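Local coordinates for protein YchN (Escherichia coli, PDB 1JX7) that is of unknown function but belongs to the DsrE/DsrF-like family and assembles into a homohexamer built as a dimer of trimers, at residues A[60-63]-A[64-68]; A[102-105]-A[106-110]. One frame throughout, in Å; residues are numbered along the deposited sequence.

Contact 1 (A[60-63]-A[64-68]); sequences NIQQ and MLEIL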
loop_
_atom_site.group_PDB
_atom_site.type_symbol
_atom_site.label_atom_id
_atom_site.label_comp_id
_atom_site.label_asym_id
_atom_site.label_seq_id
_atom_site.Cartn_x
_atom_site.Cartn_y
_atom_site.Cartn_z
ATOM N N ASN A 60 -18.671 -0.717 -10.230
ATOM C CA ASN A 60 -19.407 -1.538 -9.293
ATOM C C ASN A 60 -18.891 -2.975 -9.323
ATOM O O ASN A 60 -19.249 -3.769 -10.193
ATOM C CB ASN A 60 -20.890 -1.513 -9.627
ATOM C CG ASN A 60 -21.729 -2.170 -8.568
ATOM O OD1 ASN A 60 -22.147 -1.533 -7.607
ATOM N ND2 ASN A 60 -21.958 -3.467 -8.724
ATOM N N ILE A 61 -18.042 -3.288 -8.353
ATOM C CA ILE A 61 -17.437 -4.591 -8.232
ATOM C C ILE A 61 -18.452 -5.720 -8.194
ATOM O O ILE A 61 -18.201 -6.825 -8.710
ATOM C CB ILE A 61 -16.542 -4.586 -7.014
ATOM C CG1 ILE A 61 -15.286 -3.779 -7.360
ATOM C CG2 ILE A 61 -16.210 -5.987 -6.568
ATOM C CD1 ILE A 61 -14.590 -3.187 -6.173
ATOM N N GLN A 62 -19.616 -5.451 -7.617
ATOM C CA GLN A 62 -20.636 -6.485 -7.547
ATOM C C GLN A 62 -21.020 -6.917 -8.949
ATOM O O GLN A 62 -21.057 -8.107 -9.246
ATOM C CB GLN A 62 -21.859 -5.951 -6.827
ATOM C CG GLN A 62 -22.487 -6.970 -5.931
ATOM C CD GLN A 62 -23.978 -6.837 -5.862
ATOM O OE1 GLN A 62 -24.686 -7.265 -6.766
ATOM N NE2 GLN A 62 -24.471 -6.230 -4.790
ATOM N N GLN A 63 -21.299 -5.945 -9.819
ATOM C CA GLN A 63 -21.691 -6.207 -11.202
ATOM C C GLN A 63 -20.627 -6.962 -11.988
ATOM O O GLN A 63 -20.957 -7.851 -12.773
ATOM C CB GLN A 63 -22.008 -4.904 -11.938
ATOM C CG GLN A 63 -22.202 -5.090 -13.451
ATOM C CD GLN A 63 -22.221 -3.773 -14.225
ATOM O OE1 GLN A 63 -23.223 -3.055 -14.241
ATOM N NE2 GLN A 63 -21.105 -3.450 -14.866
HETATM N N MSE A 64 -19.365 -6.600 -11.786
HETATM C CA MSE A 64 -18.267 -7.254 -12.484
HETATM C C MSE A 64 -18.146 -8.722 -12.092
HETATM O O MSE A 64 -17.690 -9.554 -12.876
HETATM C CB MSE A 64 -16.949 -6.502 -12.224
HETATM C CG MSE A 64 -16.898 -5.133 -12.900
HETATM SE SE MSE A 64 -15.476 -4.158 -12.449
HETATM C CE MSE A 64 -15.861 -3.920 -10.863
ATOM N N LEU A 65 -18.573 -9.049 -10.877
ATOM C CA LEU A 65 -18.525 -10.430 -10.417
ATOM C C LEU A 65 -19.714 -11.217 -10.959
ATOM O O LEU A 65 -19.615 -12.410 -11.207
ATOM C CB LEU A 65 -18.517 -10.476 -8.879
ATOM C CG LEU A 65 -17.116 -10.265 -8.292
ATOM C CD1 LEU A 65 -17.203 -10.146 -6.772
ATOM C CD2 LEU A 65 -16.210 -11.431 -8.694
ATOM N N GLU A 66 -20.839 -10.538 -11.146
ATOM C CA GLU A 66 -22.021 -11.192 -11.667
ATOM C C GLU A 66 -21.795 -11.482 -13.147
ATOM O O GLU A 66 -22.231 -12.523 -13.666
ATOM C CB GLU A 66 -23.246 -10.308 -11.445
ATOM C CG GLU A 66 -23.377 -9.915 -9.981
ATOM C CD GLU A 66 -24.710 -9.287 -9.641
ATOM O OE1 GLU A 66 -25.148 -8.368 -10.375
ATOM O OE2 GLU A 66 -25.311 -9.703 -8.633
ATOM N N ILE A 67 -21.095 -10.581 -13.823
ATOM C CA ILE A 67 -20.763 -10.757 -15.232
ATOM C C ILE A 67 -19.914 -12.022 -15.372
ATOM O O ILE A 67 -20.084 -12.799 -16.308
ATOM C CB ILE A 67 -19.949 -9.549 -15.777
ATOM C CG1 ILE A 67 -20.795 -8.286 -15.755
ATOM C CG2 ILE A 67 -19.478 -9.835 -17.193
ATOM C CD1 ILE A 67 -20.062 -7.052 -16.200
ATOM N N LEU A 68 -18.992 -12.233 -14.428
ATOM C CA LEU A 68 -18.133 -13.399 -14.450
ATOM C C LEU A 68 -18.829 -14.666 -13.960
ATOM O O LEU A 68 -18.622 -15.742 -14.519
ATOM C CB LEU A 68 -16.877 -13.153 -13.617
ATOM C CG LEU A 68 -15.709 -12.359 -14.218
ATOM C CD1 LEU A 68 -14.698 -12.028 -13.128
ATOM C CD2 LEU A 68 -15.049 -13.157 -15.333
#
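Ile-61 and Met-64, with Gln-62 and Glu-66 a little further round, pack locally along the first turns of helix 61-70, the helical connection of a beta-alpha-beta unit. Asn-60 occupies the N-cap position, and its carbonyl O opens the helical bonding by accepting Met-64 N at 3.3 Å, in the carbonyl plane. The next two carbonyls continue the i to i+4 pattern: Leu-65 N gives to Ile-61 O at 3.1 Å, Glu-66 N to Gln-62 O at 3.1 Å. Ile-67 N then binds Gln-63 O at 2.9 Å, the donor tilted 21° from the carbonyl plane.

Among the side chains, Met-64 (here selenomethionine) bends at its last torsion: as modelled, chi3 of -67° brings its methyl CE to 3.6 Å from Ile-61 CG1, though the placement of this methyl is doubtful and the contact is best read as a general apolar one. Beside it CG2 of Ile-61 comes more loosely against Leu-65 CD1, at 4.3 Å. On the more polar flank Glu-66 carries its carboxylate next to the amide of Gln-62, the two planes turned 69° apart. An alanine in place of Glu-66 removes the carboxylate, and the Gln-62 amide is then likely to be left freer to turn. The aliphatic part of Gln-63 passes Ile-67, Gln-63 CG lying 4.0 Å from Ile-67 CD1.

Tyr-13 OH forms a hydrogen bond with Ile-61 N, so the helix start is held from outside its own turn. Met-64 and Leu-68 face helix 17-31, touching Phe-19 and Ile-26, and Leu-22 and Ala-25, respectively. The helix thus packs beside helix 17-31 while joining parallel strands 36-41 and 75-78.

Contact 2 (A[102-105]-A[106-110]); sequences VELA and QWTLS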
loop_
_atom_site.group_PDB
_atom_site.type_symbol
_atom_site.label_atom_id
_atom_site.label_comp_id
_atom_site.label_asym_id
_atom_site.label_seq_id
_atom_site.Cartn_x
_atom_site.Cartn_y
_atom_site.Cartn_z
ATOM N N VAL A 102 -6.104 -24.787 0.400
ATOM C CA VAL A 102 -5.824 -26.095 -0.181
ATOM C C VAL A 102 -6.263 -26.112 -1.632
ATOM O O VAL A 102 -5.611 -26.718 -2.466
ATOM C CB VAL A 102 -6.568 -27.229 0.599
ATOM C CG1 VAL A 102 -6.571 -28.528 -0.216
ATOM C CG2 VAL A 102 -5.902 -27.464 1.932
ATOM N N GLU A 103 -7.374 -25.450 -1.921
ATOM C CA GLU A 103 -7.902 -25.389 -3.280
ATOM C C GLU A 103 -7.031 -24.492 -4.149
ATOM O O GLU A 103 -6.664 -24.867 -5.269
ATOM C CB GLU A 103 -9.347 -24.887 -3.273
ATOM C CG GLU A 103 -9.991 -24.820 -4.649
ATOM C CD GLU A 103 -11.462 -24.448 -4.592
ATOM O OE1 GLU A 103 -11.818 -23.522 -3.825
ATOM O OE2 GLU A 103 -12.268 -25.070 -5.318
ATOM N N LEU A 104 -6.688 -23.309 -3.646
ATOM C CA LEU A 104 -5.847 -22.389 -4.400
ATOM C C LEU A 104 -4.575 -23.156 -4.719
ATOM O O LEU A 104 -4.088 -23.136 -5.852
ATOM C CB LEU A 104 -5.497 -21.161 -3.574
ATOM C CG LEU A 104 -5.176 -19.877 -4.344
ATOM C CD1 LEU A 104 -4.335 -19.005 -3.441
ATOM C CD2 LEU A 104 -4.422 -20.160 -5.645
ATOM N N ALA A 105 -4.046 -23.821 -3.699
ATOM C CA ALA A 105 -2.849 -24.637 -3.829
ATOM C C ALA A 105 -3.346 -25.939 -4.413
ATOM O O ALA A 105 -3.496 -26.929 -3.704
ATOM C CB ALA A 105 -2.230 -24.880 -2.470
ATOM N N GLN A 106 -3.617 -25.921 -5.712
ATOM C CA GLN A 106 -4.133 -27.072 -6.439
ATOM C C GLN A 106 -4.484 -26.494 -7.799
ATOM O O GLN A 106 -4.055 -26.990 -8.832
ATOM C CB GLN A 106 -5.386 -27.611 -5.749
ATOM C CG GLN A 106 -6.008 -28.817 -6.430
ATOM C CD GLN A 106 -7.365 -29.178 -5.848
ATOM O OE1 GLN A 106 -7.482 -29.501 -4.661
ATOM N NE2 GLN A 106 -8.408 -29.116 -6.679
ATOM N N TRP A 107 -5.282 -25.425 -7.768
ATOM C CA TRP A 107 -5.646 -24.714 -8.983
ATOM C C TRP A 107 -4.320 -24.244 -9.585
ATOM O O TRP A 107 -4.126 -24.281 -10.800
ATOM C CB TRP A 107 -6.476 -23.489 -8.642
ATOM C CG TRP A 107 -7.932 -23.738 -8.466
ATOM C CD1 TRP A 107 -8.563 -24.942 -8.391
ATOM C CD2 TRP A 107 -8.946 -22.737 -8.322
ATOM N NE1 TRP A 107 -9.907 -24.758 -8.191
ATOM C CE2 TRP A 107 -10.169 -23.412 -8.133
ATOM C CE3 TRP A 107 -8.937 -21.340 -8.299
ATOM C CZ2 TRP A 107 -11.377 -22.737 -7.958
ATOM C CZ3 TRP A 107 -10.138 -20.659 -8.114
ATOM C CH2 TRP A 107 -11.339 -21.366 -7.940
ATOM N N THR A 108 -3.424 -23.804 -8.704
ATOM C CA THR A 108 -2.106 -23.306 -9.076
ATOM C C THR A 108 -1.271 -24.381 -9.750
ATOM O O THR A 108 -0.638 -24.146 -10.775
ATOM C CB THR A 108 -1.327 -22.825 -7.836
ATOM O OG1 THR A 108 -2.008 -21.726 -7.227
ATOM C CG2 THR A 108 0.054 -22.391 -8.229
ATOM N N LEU A 109 -1.268 -25.569 -9.149
ATOM C CA LEU A 109 -0.505 -26.698 -9.668
ATOM C C LEU A 109 -1.028 -27.220 -11.010
ATOM O O LEU A 109 -0.255 -27.716 -11.831
ATOM C CB LEU A 109 -0.487 -27.825 -8.634
ATOM C CG LEU A 109 0.575 -27.706 -7.531
ATOM C CD1 LEU A 109 0.348 -28.788 -6.482
ATOM C CD2 LEU A 109 1.964 -27.833 -8.131
ATOM N N SER A 110 -2.330 -27.097 -11.237
ATOM C CA SER A 110 -2.930 -27.594 -12.468
ATOM C C SER A 110 -3.344 -26.483 -13.430
ATOM O O SER A 110 -4.325 -26.620 -14.156
ATOM C CB SER A 110 -4.157 -28.458 -12.138
ATOM O OG SER A 110 -5.173 -27.691 -11.498
#
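Glu-103 lies over the indole of Trp-107 in a CH-pi contact one turn apart on helix 101-107, on the side of the helix that faces the chain's own parallel sheet. CG of Glu-103, anti to its own backbone N (chi1 -179°), sits over one face of the indole, 3.9 Å from the centroid of the Trp-107 five-membered ring and offset toward the rim. The carboxylate continues past the NE1 and CZ2 side of the ring, its plane 45° from the indole. The same two residues are joined through their backbones, Trp-107 N giving to Glu-103 O at 2.9 Å.

Ala-105 is the centre of an inverse gamma turn, closed by a weak bond from Gln-106 N to Leu-104 O at 2.8 Å. That carbonyl is also gripped twice by Thr-108: the backbone N arrives at 3.0 Å, nearly along the C=O axis, while OG1 donates at 2.9 Å from above the carbonyl plane. Thr-108 is thereby fixed by both backbone and hydroxyl. Further on, Ser-110 OG and N both donate to Gln-106 O, each at 3.0 Å, one from each side of that carbonyl's plane.

Trp-107 lies against the sheet at Val-5 and Phe-40, with Arg-38 in a cation-pi contact. Val-102, Ala-105, Thr-108 and Leu-109 meet the second subunit, and Leu-109 O accepts a hydrogen bond from Lys-113 of that subunit.

Overall arrangement
From the N terminus, strand 3-8, helix 17-31 and strand 36-41 come first; a long loop then leads into contact 1, at the start of helix 61-70. Strand 75-78, helix 79-84 and strand 96-99 follow before contact 2, from which the chain runs into strand 113-116, at one edge of the sheet within this chain. The contacts lie in series, neither nested nor crossing, and each is local to one helix, so neither closes a long loop. The centres of contact 1 and contact 2 are about 24 Å apart, on opposite sides of the chain's centre. Contact 1 packs on helix 17-31 of its own chain, whereas contact 2 lies between the sheet of its own chain and a second subunit, touching both.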